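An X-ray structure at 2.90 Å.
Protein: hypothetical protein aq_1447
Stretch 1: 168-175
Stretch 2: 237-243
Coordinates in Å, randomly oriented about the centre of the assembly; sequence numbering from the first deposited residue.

Stretch 1 (168-175) TLQTLLER
Stretch 2 (237-243) EKAFLVV

Stretch 1 is a helix from Leu 169 to Arg 175, phi/psi near -70/-40, with Thr 168 at the N-cap position. Backbone hydrogen bonds run from Leu 172 N to Thr 168 O (3.2 Å), Leu 173 N to Leu 169 O (2.8 Å) and Glu 174 N to Gln 170 O (3.0 Å). Stretch 2 opens with the end of a helix, Glu 237 and Lys 238. Ala 239 leaves helical geometry at -81/152, and Phe 240 to Val 243 form an extended strand with phi/psi near -115/135. The helix and strand axes approach to 9.9 Å, with 111° between their N-to-C directions. In register, Gln 170 CA lies 6.9 Å from Phe 240 CA, and Glu 174 CA lies 8.1 Å from Lys 238 CA.

Gln 170 is the central polar residue. Its CA-to-CB bond points sideways, but chi1 t, chi2 p and chi3 62° bring the amide to stretch 2. Phe 240 N donates to Gln 170 OE1 at 2.9 Å, so a buried side chain satisfies a backbone amide at the start of the strand. Gln 170 NE2 also lies 2.9 Å from Lys 238 O.

Phe 240 (chi1 m, chi2 110°) points toward the helix. Phe 240 CD1 lies 3.6 Å from Leu 173 CD1; Leu 173 is m, t. Further along the strand, and one turn back in the helix, Leu 169 (t, p) places CD2 3.9 Å from Val 242 CG2, with Val 242 in t. Apolar side chains suit this place: Leu 169 and Val 242 are buried, and Leu 173 and Phe 240 cover each other in part. Leu 241 points away.

At the exposed end, Lys 238 NZ and Glu 174 OE2 form a salt bridge at 2.7 Å. Lys 238 has chi1 p, chi2 143°, chi3 -149° and chi4 t; Glu 174 has chi1 -102°, chi2 t and chi3 62°. Long charged chains suit this exposed site. The contact buries 351 Å².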

# COMPACT_ATOMS: atom_id res chain seq x y z
N THR A 168 8.61 3.58 -25.06
CA THR A 168 7.79 4.67 -24.57
C THR A 168 6.33 4.19 -24.64
O THR A 168 6.06 3.10 -25.15
CB THR A 168 8.04 5.87 -25.51
OG1 THR A 168 9.40 6.28 -25.39
CG2 THR A 168 7.17 7.02 -25.20
N LEU A 169 5.41 4.97 -24.08
CA LEU A 169 3.99 4.63 -24.15
C LEU A 169 3.51 4.94 -25.57
O LEU A 169 2.62 4.28 -26.05
CB LEU A 169 3.16 5.39 -23.10
CG LEU A 169 1.70 4.95 -22.83
CD1 LEU A 169 1.67 3.57 -22.29
CD2 LEU A 169 0.99 5.85 -21.87
N GLN A 170 4.19 5.87 -26.26
CA GLN A 170 3.89 6.22 -27.67
C GLN A 170 4.36 5.09 -28.61
O GLN A 170 3.58 4.62 -29.44
CB GLN A 170 4.56 7.55 -28.05
CG GLN A 170 4.16 8.17 -29.40
CD GLN A 170 2.66 8.31 -29.59
OE1 GLN A 170 1.98 9.03 -28.84
NE2 GLN A 170 2.14 7.64 -30.60
N THR A 171 5.60 4.63 -28.43
CA THR A 171 6.19 3.54 -29.22
C THR A 171 5.30 2.29 -29.05
O THR A 171 5.08 1.54 -30.00
CB THR A 171 7.62 3.21 -28.73
OG1 THR A 171 8.42 4.42 -28.68
CG2 THR A 171 8.29 2.17 -29.63
N LEU A 172 4.73 2.15 -27.85
CA LEU A 172 3.84 1.04 -27.49
C LEU A 172 2.43 1.15 -28.04
O LEU A 172 1.89 0.14 -28.50
CB LEU A 172 3.75 0.88 -25.97
CG LEU A 172 4.78 -0.02 -25.28
CD1 LEU A 172 4.79 0.28 -23.80
CD2 LEU A 172 4.46 -1.48 -25.53
N LEU A 173 1.82 2.33 -27.95
CA LEU A 173 0.46 2.56 -28.46
C LEU A 173 0.41 2.48 -29.99
O LEU A 173 -0.62 2.12 -30.58
CB LEU A 173 -0.09 3.91 -27.98
CG LEU A 173 -0.45 4.17 -26.50
CD1 LEU A 173 -0.84 5.63 -26.25
CD2 LEU A 173 -1.55 3.24 -26.04
N GLU A 174 1.58 2.74 -30.61
CA GLU A 174 1.80 2.71 -32.06
C GLU A 174 1.76 1.29 -32.62
O GLU A 174 0.91 0.99 -33.47
CB GLU A 174 3.18 3.28 -32.41
CG GLU A 174 3.23 4.69 -32.95
CD GLU A 174 4.67 5.10 -33.27
OE1 GLU A 174 5.31 4.45 -34.13
OE2 GLU A 174 5.17 6.05 -32.62
N ARG A 175 2.64 0.42 -32.11
CA ARG A 175 2.75 -0.96 -32.59
C ARG A 175 1.54 -1.89 -32.46
O ARG A 175 1.01 -2.36 -33.48
CB ARG A 175 4.08 -1.63 -32.15
CG ARG A 175 4.32 -2.00 -30.69
CD ARG A 175 5.82 -2.29 -30.48
NE ARG A 175 6.11 -3.27 -29.42
CZ ARG A 175 7.27 -3.38 -28.77
NH1 ARG A 175 8.30 -2.57 -29.03
NH2 ARG A 175 7.43 -4.35 -27.86
N GLU A 237 0.87 14.54 -35.37
CA GLU A 237 -0.17 13.76 -36.03
C GLU A 237 -0.34 12.35 -35.45
O GLU A 237 -1.41 12.04 -34.91
CB GLU A 237 -0.02 13.79 -37.54
CG GLU A 237 -0.73 15.01 -38.08
CD GLU A 237 -0.55 15.20 -39.55
OE1 GLU A 237 -0.74 14.21 -40.29
OE2 GLU A 237 -0.21 16.33 -39.96
N LYS A 238 0.78 11.61 -35.37
CA LYS A 238 0.81 10.24 -34.82
C LYS A 238 0.81 10.18 -33.27
O LYS A 238 0.70 9.10 -32.70
CB LYS A 238 2.03 9.49 -35.36
CG LYS A 238 3.38 10.11 -34.99
CD LYS A 238 4.42 9.03 -34.72
CE LYS A 238 5.43 9.50 -33.68
NZ LYS A 238 6.31 8.38 -33.20
N ALA A 239 0.91 11.34 -32.62
CA ALA A 239 0.97 11.40 -31.17
C ALA A 239 -0.33 11.33 -30.42
O ALA A 239 -1.39 11.72 -30.93
CB ALA A 239 1.73 12.61 -30.72
N PHE A 240 -0.20 10.83 -29.21
CA PHE A 240 -1.32 10.69 -28.30
C PHE A 240 -1.07 11.48 -27.03
O PHE A 240 0.07 11.76 -26.63
CB PHE A 240 -1.53 9.24 -27.90
CG PHE A 240 -1.85 8.33 -29.03
CD1 PHE A 240 -0.92 7.36 -29.46
CD2 PHE A 240 -3.13 8.35 -29.62
CE1 PHE A 240 -1.25 6.40 -30.45
CE2 PHE A 240 -3.48 7.41 -30.62
CZ PHE A 240 -2.54 6.42 -31.04
N LEU A 241 -2.18 11.91 -26.44
CA LEU A 241 -2.14 12.63 -25.19
C LEU A 241 -2.93 11.74 -24.29
O LEU A 241 -3.92 11.14 -24.70
CB LEU A 241 -2.77 14.02 -25.30
CG LEU A 241 -2.21 14.96 -26.36
CD1 LEU A 241 -2.88 16.28 -26.32
CD2 LEU A 241 -0.74 15.12 -26.20
N VAL A 242 -2.37 11.57 -23.10
CA VAL A 242 -2.90 10.70 -22.06
C VAL A 242 -3.32 11.49 -20.84
O VAL A 242 -2.55 12.29 -20.30
CB VAL A 242 -1.82 9.66 -21.64
CG1 VAL A 242 -2.39 8.65 -20.66
CG2 VAL A 242 -1.22 8.95 -22.90
N VAL A 243 -4.56 11.25 -20.40
CA VAL A 243 -5.11 11.90 -19.21
C VAL A 243 -5.02 10.90 -18.04
O VAL A 243 -5.48 9.76 -18.15
CB VAL A 243 -6.59 12.37 -19.41
CG1 VAL A 243 -7.03 13.26 -18.23
CG2 VAL A 243 -6.73 13.14 -20.71